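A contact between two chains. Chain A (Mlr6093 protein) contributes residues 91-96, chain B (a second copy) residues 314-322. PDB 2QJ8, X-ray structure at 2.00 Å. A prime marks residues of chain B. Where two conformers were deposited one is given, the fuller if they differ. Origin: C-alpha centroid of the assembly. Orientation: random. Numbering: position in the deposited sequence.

Chain A (91-96) AVQAWT
Chain B, residues 314-322: AMYVQGNEE

The one direct hydrogen bond across this contact runs from a side chain to the backbone: the indole of Trp95, just past a helix end, donates from NE1 to Tyr316′ O (2.8 Å, N-H...O 151°), the oxygen lying at the ring edge, so the indole N-H satisfies a backbone carbonyl. Ala91 onward continues a helix that begins earlier in chain A; Trp95 breaks away with positive phi (59/36) in a Schellman motif, in which Thr96 N bonds back to Ala91 O (3.2 Å). The Trp95 rotamer, m with chi2 -65°, carries the indole to chain B although its CA-to-CB bond points sideways. Chain B is extended at 315-317, running broadly the same way as 91-94, then makes a type II turn from Gln318′ to Glu321′, braced by Gln318′ N to Glu321′ OE2 (3.0 Å). Gln93 CA and Tyr316′ CA are the closest CA pair, 5.9 Å apart. The CA-to-CB bond of Tyr316′ (t, chi2 68°) points toward the chain A stretch, and the ring lays one face under Gln93 (m, t), whose CG sits 3.7 Å from the ring centroid, a CH-pi contact 12° off the normal. Selenomethionine Met315′ (p, t, m) brings CE to 3.7 Å from Trp95 CD1, and Val92 (t) places CG1 4.2 Å from Tyr316′ CB, both apolar contacts. One water bridges the two backbones, accepting from Tyr316′ N (3.0 Å) and donating to Val92 O (2.7 Å).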

# COMPACT_ATOMS: atom_id res chain seq x y z
N ALA A 91 -0.27 16.72 -2.25
CA ALA A 91 -0.33 15.31 -2.60
C ALA A 91 -0.45 14.42 -1.36
O ALA A 91 -1.22 13.48 -1.35
CB ALA A 91 0.92 14.91 -3.41
N VAL A 92 0.34 14.72 -0.34
CA VAL A 92 0.29 13.96 0.93
C VAL A 92 -1.13 13.99 1.54
O VAL A 92 -1.71 12.94 1.93
CB VAL A 92 1.34 14.47 1.94
CG1 VAL A 92 1.16 13.78 3.34
CG2 VAL A 92 2.73 14.21 1.44
N GLN A 93 -1.74 15.17 1.53
CA GLN A 93 -3.07 15.35 2.09
C GLN A 93 -4.19 14.80 1.22
O GLN A 93 -5.21 14.43 1.75
CB GLN A 93 -3.31 16.80 2.46
CG GLN A 93 -2.43 17.28 3.56
CD GLN A 93 -2.73 18.71 4.01
OE1 GLN A 93 -3.53 19.41 3.42
NE2 GLN A 93 -2.05 19.14 5.03
N ALA A 94 -4.00 14.76 -0.11
CA ALA A 94 -5.00 14.21 -1.03
C ALA A 94 -4.86 12.70 -1.28
O ALA A 94 -5.73 12.15 -1.97
CB ALA A 94 -4.95 14.95 -2.35
N TRP A 95 -3.84 12.04 -0.69
CA TRP A 95 -3.62 10.60 -0.89
C TRP A 95 -3.41 10.27 -2.38
O TRP A 95 -3.88 9.23 -2.86
CB TRP A 95 -4.80 9.80 -0.28
CG TRP A 95 -5.10 10.27 1.11
CD1 TRP A 95 -4.27 10.16 2.17
CD2 TRP A 95 -6.28 10.95 1.59
NE1 TRP A 95 -4.83 10.72 3.26
CE2 TRP A 95 -6.07 11.22 2.95
CE3 TRP A 95 -7.48 11.37 0.99
CZ2 TRP A 95 -7.02 11.88 3.76
CZ3 TRP A 95 -8.43 12.03 1.79
CH2 TRP A 95 -8.19 12.27 3.16
N THR A 96 -2.73 11.19 -3.09
CA THR A 96 -2.51 11.11 -4.52
C THR A 96 -1.02 10.94 -4.80
O THR A 96 -0.17 11.32 -3.98
CB THR A 96 -3.06 12.40 -5.17
OG1 THR A 96 -4.37 12.69 -4.64
CG2 THR A 96 -3.19 12.24 -6.63
N ALA B 314 1.06 4.06 7.85
CA ALA B 314 1.46 5.44 7.98
C ALA B 314 0.80 6.25 6.85
O ALA B 314 0.92 5.89 5.68
CB ALA B 314 2.99 5.57 7.95
N MSE B 315 0.05 7.29 7.21
CA MSE B 315 -0.68 8.11 6.24
C MSE B 315 -1.28 9.36 6.85
O MSE B 315 -1.41 9.46 8.05
CB MSE B 315 -1.82 7.34 5.61
CG MSE B 315 -2.88 6.91 6.55
SE MSE B 315 -4.10 5.81 5.54
CE MSE B 315 -4.73 7.05 4.17
N TYR B 316 -1.71 10.28 5.99
CA TYR B 316 -2.33 11.50 6.46
C TYR B 316 -3.76 11.14 6.83
O TYR B 316 -4.45 10.52 6.04
CB TYR B 316 -2.36 12.58 5.38
CG TYR B 316 -2.97 13.86 5.86
CD1 TYR B 316 -2.33 14.62 6.82
CD2 TYR B 316 -4.19 14.31 5.38
CE1 TYR B 316 -2.86 15.81 7.28
CE2 TYR B 316 -4.73 15.48 5.84
CZ TYR B 316 -4.07 16.22 6.80
OH TYR B 316 -4.58 17.40 7.24
N VAL B 317 -4.17 11.50 8.03
CA VAL B 317 -5.53 11.25 8.54
C VAL B 317 -6.10 12.58 9.00
O VAL B 317 -5.36 13.51 9.34
CB VAL B 317 -5.58 10.21 9.73
CG1 VAL B 317 -5.12 8.81 9.27
CG2 VAL B 317 -4.77 10.69 10.94
N GLN B 318 -7.43 12.67 8.99
CA GLN B 318 -8.17 13.81 9.48
C GLN B 318 -8.53 13.51 10.93
O GLN B 318 -8.32 12.39 11.38
CB GLN B 318 -9.44 13.96 8.66
CG GLN B 318 -9.23 14.20 7.18
CD GLN B 318 -8.62 15.54 6.88
OE1 GLN B 318 -8.64 16.44 7.71
NE2 GLN B 318 -8.10 15.69 5.68
N GLY B 319 -9.07 14.48 11.66
CA GLY B 319 -9.53 14.24 13.02
C GLY B 319 -10.73 13.29 13.06
O GLY B 319 -11.54 13.26 12.13
N ASN B 320 -10.84 12.52 14.14
CA ASN B 320 -11.92 11.51 14.30
C ASN B 320 -11.92 10.37 13.27
O ASN B 320 -12.95 9.73 13.07
CB ASN B 320 -13.34 12.15 14.45
CG ASN B 320 -13.70 12.51 15.89
OD1 ASN B 320 -13.22 11.89 16.85
ND2 ASN B 320 -14.59 13.48 16.03
N GLU B 321 -10.77 10.11 12.65
CA GLU B 321 -10.61 8.97 11.76
C GLU B 321 -10.05 7.85 12.60
O GLU B 321 -9.14 8.08 13.37
CB GLU B 321 -9.63 9.22 10.62
CG GLU B 321 -10.21 9.90 9.38
CD GLU B 321 -9.35 9.64 8.12
OE1 GLU B 321 -9.11 8.45 7.80
OE2 GLU B 321 -8.96 10.61 7.43
N GLU B 322 -10.60 6.64 12.43
CA GLU B 322 -10.14 5.46 13.15
C GLU B 322 -8.77 5.08 12.60
O GLU B 322 -8.57 5.11 11.40
CB GLU B 322 -11.13 4.28 13.03
CG GLU B 322 -12.46 4.54 13.70
CD GLU B 322 -13.49 3.44 13.49
OE1 GLU B 322 -13.13 2.24 13.44
OE2 GLU B 322 -14.69 3.77 13.40
O HOH W 1 -1.17 10.59 3.05